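D-ribose pyranase (Bacillus subtilis, PDB 1OGD) probably catalyses the interconversion of the beta-pyranose and beta-furanose forms of D-ribose, working as a decamer of two pentamers. Local coordinates at residues A[37-51]-A[108-122]. Sequence-based numbering, arbitrary orientation.
Sequences VLKIDLSLKPGLPAF and AKAVIRTGEFTPYAN. With RIP (beta-D-ribopyranose), chain G.
Strands 38-41 and 110-113 run parallel, their axes 4.7 Å apart at closest approach, joined by bonds such as the nearly straight one from Ile40 N to Val111 O (2.9 Å). Asp41 and Arg113 lie side by side on one face of the sheet. The arginine chain, extended from CG to NE with CG anti to the backbone N (chi1 -175°), brings NH1 to Asp41 OD1 at 2.8 Å, a salt bridge. OD1 meets the guanidinium at its edge, but the two planes stand 74° apart. Asp41 OD2 accepts from Ser43 OG (2.6 Å) and also from Ser43 N, the latter bond making an Asx turn. With an alanine here, Arg113 would probably lose its carboxylate mate and the turn at Ser43 its acceptor. Ser9 and Leu7 of a neighbouring subunit also bond to Asp41 and Arg113, so the pair sits at a subunit interface. Ile112 points to the other face, where its CG2 meets CD1 of Leu42, just past strand 38-41, at 3.6 Å. In the mixed sheet of the RbsD/FucU fold, strand 38-41 is outermost within the chain. Beyond the strands, Gly115 is held by two backbone bonds, Gly47 N to Gly115 O and Gly115 N to Pro49 O. Pro46 CB lies over the face of the Phe117 ring, 4.0 Å from its centroid, a CH-pi contact. Glu116 OE1 takes the Phe51 N-H at the start of helix 51-61 (2.7 Å) through its anti lone pair. Ala121 CB covers one face of the Phe51 ring, and Tyr120 lays its ring against C4 of the bound ribopyranose.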
loop_
_atom_site.group_PDB
_atom_site.type_symbol
_atom_site.label_atom_id
_atom_site.label_comp_id
_atom_site.label_asym_id
_atom_site.label_seq_id
_atom_site.Cartn_x
_atom_site.Cartn_y
_atom_site.Cartn_z
ATOM N N VAL A 37 -15.617 -4.162 6.781
ATOM C CA VAL A 37 -15.740 -5.543 7.234
ATOM C C VAL A 37 -15.409 -6.495 6.095
ATOM O O VAL A 37 -15.931 -6.357 4.990
ATOM C CB VAL A 37 -17.167 -5.845 7.762
ATOM C CG1 VAL A 37 -17.281 -7.313 8.162
ATOM C CG2 VAL A 37 -17.469 -4.956 8.958
ATOM N N LEU A 38 -14.529 -7.455 6.369
ATOM C CA LEU A 38 -14.122 -8.428 5.368
ATOM C C LEU A 38 -15.298 -9.267 4.881
ATOM O O LEU A 38 -16.089 -9.781 5.676
ATOM C CB LEU A 38 -13.049 -9.356 5.937
ATOM C CG LEU A 38 -12.589 -10.486 5.012
ATOM C CD1 LEU A 38 -11.875 -9.906 3.786
ATOM C CD2 LEU A 38 -11.659 -11.424 5.783
ATOM N N LYS A 39 -15.387 -9.421 3.568
ATOM C CA LYS A 39 -16.454 -10.192 2.958
ATOM C C LYS A 39 -15.908 -11.420 2.237
ATOM O O LYS A 39 -15.064 -11.317 1.352
ATOM C CB LYS A 39 -17.216 -9.304 1.974
ATOM C CG LYS A 39 -18.362 -9.971 1.241
ATOM C CD LYS A 39 -18.946 -8.966 0.271
ATOM C CE LYS A 39 -20.119 -9.505 -0.495
ATOM N NZ LYS A 39 -20.618 -8.438 -1.397
ATOM N N ILE A 40 -16.396 -12.592 2.626
ATOM C CA ILE A 40 -15.974 -13.833 2.000
ATOM C C ILE A 40 -17.227 -14.417 1.363
ATOM O O ILE A 40 -18.130 -14.885 2.056
ATOM C CB ILE A 40 -15.389 -14.794 3.042
ATOM C CG1 ILE A 40 -14.191 -14.130 3.731
ATOM C CG2 ILE A 40 -14.955 -16.083 2.373
ATOM C CD1 ILE A 40 -13.607 -14.918 4.902
ATOM N N ASP A 41 -17.277 -14.376 0.037
ATOM C CA ASP A 41 -18.439 -14.841 -0.709
ATOM C C ASP A 41 -18.281 -16.279 -1.206
ATOM O O ASP A 41 -17.459 -16.559 -2.078
ATOM C CB ASP A 41 -18.674 -13.881 -1.877
ATOM C CG ASP A 41 -20.032 -14.052 -2.526
ATOM O OD1 ASP A 41 -20.376 -13.192 -3.365
ATOM O OD2 ASP A 41 -20.747 -15.033 -2.212
ATOM N N LEU A 42 -19.080 -17.184 -0.646
ATOM C CA LEU A 42 -19.030 -18.597 -1.011
ATOM C C LEU A 42 -20.117 -18.979 -2.000
ATOM O O LEU A 42 -20.129 -20.102 -2.506
ATOM C CB LEU A 42 -19.181 -19.477 0.240
ATOM C CG LEU A 42 -18.164 -19.307 1.375
ATOM C CD1 LEU A 42 -18.594 -20.143 2.577
ATOM C CD2 LEU A 42 -16.778 -19.721 0.891
ATOM N N SER A 43 -21.027 -18.049 -2.278
ATOM C CA SER A 43 -22.131 -18.323 -3.186
ATOM C C SER A 43 -21.692 -18.760 -4.576
ATOM O O SER A 43 -20.669 -18.310 -5.101
ATOM C CB SER A 43 -23.049 -17.097 -3.304
ATOM O OG SER A 43 -22.415 -16.041 -4.003
ATOM N N LEU A 44 -22.480 -19.648 -5.171
ATOM C CA LEU A 44 -22.199 -20.144 -6.509
ATOM C C LEU A 44 -23.426 -19.875 -7.375
ATOM O O LEU A 44 -23.316 -19.453 -8.527
ATOM C CB LEU A 44 -21.894 -21.648 -6.460
ATOM C CG LEU A 44 -21.367 -22.320 -7.732
ATOM C CD1 LEU A 44 -20.149 -21.572 -8.251
ATOM C CD2 LEU A 44 -21.009 -23.769 -7.429
ATOM N N LYS A 45 -24.597 -20.115 -6.796
ATOM C CA LYS A 45 -25.870 -19.911 -7.478
ATOM C C LYS A 45 -26.937 -19.857 -6.395
ATOM O O LYS A 45 -26.686 -20.226 -5.251
ATOM C CB LYS A 45 -26.150 -21.079 -8.429
ATOM C CG LYS A 45 -26.285 -22.417 -7.710
ATOM C CD LYS A 45 -26.265 -23.594 -8.672
ATOM C CE LYS A 45 -27.485 -23.624 -9.575
ATOM N NZ LYS A 45 -27.434 -24.810 -10.487
ATOM N N PRO A 46 -28.144 -19.387 -6.734
ATOM C CA PRO A 46 -29.200 -19.318 -5.721
ATOM C C PRO A 46 -29.398 -20.663 -5.018
ATOM O O PRO A 46 -29.630 -21.679 -5.666
ATOM C CB PRO A 46 -30.419 -18.894 -6.531
ATOM C CG PRO A 46 -29.811 -18.023 -7.594
ATOM C CD PRO A 46 -28.601 -18.823 -8.015
ATOM N N GLY A 47 -29.283 -20.658 -3.696
ATOM C CA GLY A 47 -29.451 -21.879 -2.931
ATOM C C GLY A 47 -28.190 -22.702 -2.718
ATOM O O GLY A 47 -28.236 -23.735 -2.053
ATOM N N LEU A 48 -27.064 -22.258 -3.267
ATOM C CA LEU A 48 -25.809 -22.998 -3.117
ATOM C C LEU A 48 -24.621 -22.066 -2.856
ATOM O O LEU A 48 -24.240 -21.278 -3.723
ATOM C CB LEU A 48 -25.559 -23.831 -4.379
ATOM C CG LEU A 48 -24.279 -24.663 -4.525
ATOM C CD1 LEU A 48 -24.094 -25.575 -3.322
ATOM C CD2 LEU A 48 -24.361 -25.480 -5.806
ATOM N N PRO A 49 -24.016 -22.146 -1.656
ATOM C CA PRO A 49 -24.375 -23.039 -0.550
ATOM C C PRO A 49 -25.578 -22.516 0.208
ATOM O O PRO A 49 -25.891 -21.325 0.153
ATOM C CB PRO A 49 -23.132 -23.033 0.343
ATOM C CG PRO A 49 -22.081 -22.265 -0.437
ATOM C CD PRO A 49 -22.857 -21.322 -1.290
ATOM N N ALA A 50 -26.236 -23.409 0.938
ATOM C CA ALA A 50 -27.402 -23.042 1.724
ATOM C C ALA A 50 -26.983 -22.552 3.104
ATOM O O ALA A 50 -25.917 -22.907 3.605
ATOM C CB ALA A 50 -28.341 -24.243 1.856
ATOM N N PHE A 51 -27.830 -21.727 3.706
ATOM C CA PHE A 51 -27.578 -21.186 5.032
ATOM C C PHE A 51 -27.320 -22.313 6.030
ATOM O O PHE A 51 -26.385 -22.253 6.833
ATOM C CB PHE A 51 -28.786 -20.377 5.496
ATOM C CG PHE A 51 -28.687 -19.896 6.911
ATOM C CD1 PHE A 51 -27.868 -18.820 7.241
ATOM C CD2 PHE A 51 -29.419 -20.516 7.920
ATOM C CE1 PHE A 51 -27.780 -18.364 8.556
ATOM C CE2 PHE A 51 -29.339 -20.072 9.238
ATOM C CZ PHE A 51 -28.518 -18.992 9.560
ATOM N N ALA A 108 -18.308 -7.260 13.341
ATOM C CA ALA A 108 -17.903 -8.592 12.907
ATOM C C ALA A 108 -16.519 -8.598 12.269
ATOM O O ALA A 108 -16.115 -7.625 11.632
ATOM C CB ALA A 108 -18.920 -9.141 11.924
ATOM N N LYS A 109 -15.799 -9.705 12.437
ATOM C CA LYS A 109 -14.473 -9.845 11.860
ATOM C C LYS A 109 -14.632 -10.173 10.384
ATOM O O LYS A 109 -13.720 -9.979 9.589
ATOM C CB LYS A 109 -13.697 -10.970 12.557
ATOM C CG LYS A 109 -13.447 -10.736 14.034
ATOM C CD LYS A 109 -12.580 -9.506 14.252
ATOM C CE LYS A 109 -12.439 -9.172 15.728
ATOM N NZ LYS A 109 -11.614 -7.945 15.933
ATOM N N ALA A 110 -15.805 -10.666 10.017
ATOM C CA ALA A 110 -16.063 -11.026 8.632
ATOM C C ALA A 110 -17.520 -11.393 8.425
ATOM O O ALA A 110 -18.236 -11.740 9.374
ATOM C CB ALA A 110 -15.181 -12.210 8.226
ATOM N N VAL A 111 -17.950 -11.304 7.173
ATOM C CA VAL A 111 -19.302 -11.664 6.796
ATOM C C VAL A 111 -19.131 -12.744 5.748
ATOM O O VAL A 111 -18.399 -12.564 4.775
ATOM C CB VAL A 111 -20.078 -10.473 6.187
ATOM C CG1 VAL A 111 -21.445 -10.941 5.682
ATOM C CG2 VAL A 111 -20.257 -9.381 7.232
ATOM N N ILE A 112 -19.781 -13.883 5.967
ATOM C CA ILE A 112 -19.708 -14.986 5.027
ATOM C C ILE A 112 -21.017 -14.999 4.249
ATOM O O ILE A 112 -22.090 -15.231 4.808
ATOM C CB ILE A 112 -19.498 -16.315 5.770
ATOM C CG1 ILE A 112 -18.273 -16.190 6.682
ATOM C CG2 ILE A 112 -19.290 -17.433 4.781
ATOM C CD1 ILE A 112 -18.150 -17.275 7.722
ATOM N N ARG A 113 -20.924 -14.727 2.954
ATOM C CA ARG A 113 -22.100 -14.679 2.106
ATOM C C ARG A 113 -22.400 -16.045 1.499
ATOM O O ARG A 113 -21.556 -16.628 0.825
ATOM C CB ARG A 113 -21.893 -13.646 0.990
ATOM C CG ARG A 113 -23.112 -13.418 0.112
ATOM C CD ARG A 113 -22.852 -12.298 -0.890
ATOM N NE ARG A 113 -24.035 -11.969 -1.676
ATOM C CZ ARG A 113 -24.125 -12.109 -2.996
ATOM N NH1 ARG A 113 -23.101 -12.576 -3.698
ATOM N NH2 ARG A 113 -25.245 -11.775 -3.619
ATOM N N THR A 114 -23.607 -16.547 1.748
ATOM C CA THR A 114 -24.022 -17.837 1.209
ATOM C C THR A 114 -24.947 -17.569 0.021
ATOM O O THR A 114 -25.228 -16.414 -0.306
ATOM C CB THR A 114 -24.792 -18.659 2.254
ATOM O OG1 THR A 114 -26.037 -18.013 2.542
ATOM C CG2 THR A 114 -23.988 -18.776 3.541
ATOM N N GLY A 115 -25.421 -18.631 -0.621
ATOM C CA GLY A 115 -26.309 -18.456 -1.756
ATOM C C GLY A 115 -27.766 -18.505 -1.342
ATOM O O GLY A 115 -28.652 -18.619 -2.189
ATOM N N GLU A 116 -28.010 -18.407 -0.038
ATOM C CA GLU A 116 -29.357 -18.461 0.515
ATOM C C GLU A 116 -30.265 -17.338 0.026
ATOM O O GLU A 116 -29.983 -16.157 0.244
ATOM C CB GLU A 116 -29.294 -18.423 2.040
ATOM C CG GLU A 116 -30.617 -18.723 2.730
ATOM C CD GLU A 116 -31.078 -20.151 2.490
ATOM O OE1 GLU A 116 -30.282 -21.079 2.746
ATOM O OE2 GLU A 116 -32.232 -20.346 2.049
ATOM N N PHE A 117 -31.362 -17.720 -0.626
ATOM C CA PHE A 117 -32.333 -16.764 -1.143
ATOM C C PHE A 117 -33.636 -16.732 -0.344
ATOM O O PHE A 117 -34.717 -16.643 -0.926
ATOM C CB PHE A 117 -32.654 -17.066 -2.612
ATOM C CG PHE A 117 -31.872 -16.237 -3.596
ATOM C CD1 PHE A 117 -30.487 -16.137 -3.504
ATOM C CD2 PHE A 117 -32.523 -15.574 -4.634
ATOM C CE1 PHE A 117 -29.758 -15.390 -4.435
ATOM C CE2 PHE A 117 -31.804 -14.825 -5.570
ATOM C CZ PHE A 117 -30.418 -14.734 -5.470
ATOM N N THR A 118 -33.543 -16.819 0.979
ATOM C CA THR A 118 -34.741 -16.753 1.812
ATOM C C THR A 118 -34.578 -15.638 2.838
ATOM O O THR A 118 -33.475 -15.388 3.323
ATOM C CB THR A 118 -35.041 -18.094 2.543
ATOM O OG1 THR A 118 -33.977 -18.411 3.448
ATOM C CG2 THR A 118 -35.207 -19.215 1.538
ATOM N N PRO A 119 -35.681 -14.953 3.178
ATOM C CA PRO A 119 -35.744 -13.843 4.134
ATOM C C PRO A 119 -35.113 -14.054 5.507
ATOM O O PRO A 119 -35.381 -15.045 6.190
ATOM C CB PRO A 119 -37.243 -13.569 4.246
ATOM C CG PRO A 119 -37.748 -13.941 2.903
ATOM C CD PRO A 119 -37.022 -15.232 2.634
ATOM N N TYR A 120 -34.288 -13.088 5.898
ATOM C CA TYR A 120 -33.613 -13.066 7.191
ATOM C C TYR A 120 -32.817 -14.304 7.592
ATOM O O TYR A 120 -32.742 -14.652 8.774
ATOM C CB TYR A 120 -34.626 -12.720 8.283
ATOM C CG TYR A 120 -35.458 -11.503 7.943
ATOM C CD1 TYR A 120 -36.643 -11.626 7.216
ATOM C CD2 TYR A 120 -35.033 -10.222 8.305
ATOM C CE1 TYR A 120 -37.384 -10.500 6.855
ATOM C CE2 TYR A 120 -35.764 -9.093 7.949
ATOM C CZ TYR A 120 -36.937 -9.239 7.224
ATOM O OH TYR A 120 -37.660 -8.123 6.867
ATOM N N ALA A 121 -32.220 -14.967 6.611
ATOM C CA ALA A 121 -31.404 -16.135 6.893
ATOM C C ALA A 121 -29.992 -15.630 7.192
ATOM O O ALA A 121 -29.077 -15.835 6.398
ATOM C CB ALA A 121 -31.385 -17.072 5.695
ATOM N N ASN A 122 -29.840 -14.950 8.329
ATOM C CA ASN A 122 -28.549 -14.412 8.760
ATOM C C ASN A 122 -28.366 -14.637 10.254
ATOM O O ASN A 122 -29.332 -14.635 11.014
ATOM C CB ASN A 122 -28.448 -12.894 8.532
ATOM C CG ASN A 122 -28.920 -12.458 7.161
ATOM O OD1 ASN A 122 -30.031 -11.947 7.015
ATOM N ND2 ASN A 122 -28.080 -12.649 6.150
HETATM C C1 RIP G . -31.412 -7.974 3.676
HETATM C C2 RIP G . -31.312 -9.452 3.954
HETATM C C3 RIP G . -32.507 -9.895 4.784
HETATM C C4 RIP G . -33.854 -9.525 4.175
HETATM C C5 RIP G . -33.851 -8.020 3.932
HETATM O O1 RIP G . -31.202 -7.213 4.848
HETATM O O2 RIP G . -31.274 -10.121 2.711
HETATM O O3 RIP G . -32.445 -11.276 5.032
HETATM O O4 RIP G . -34.054 -10.177 2.936
HETATM O O5 RIP G . -32.712 -7.586 3.158
#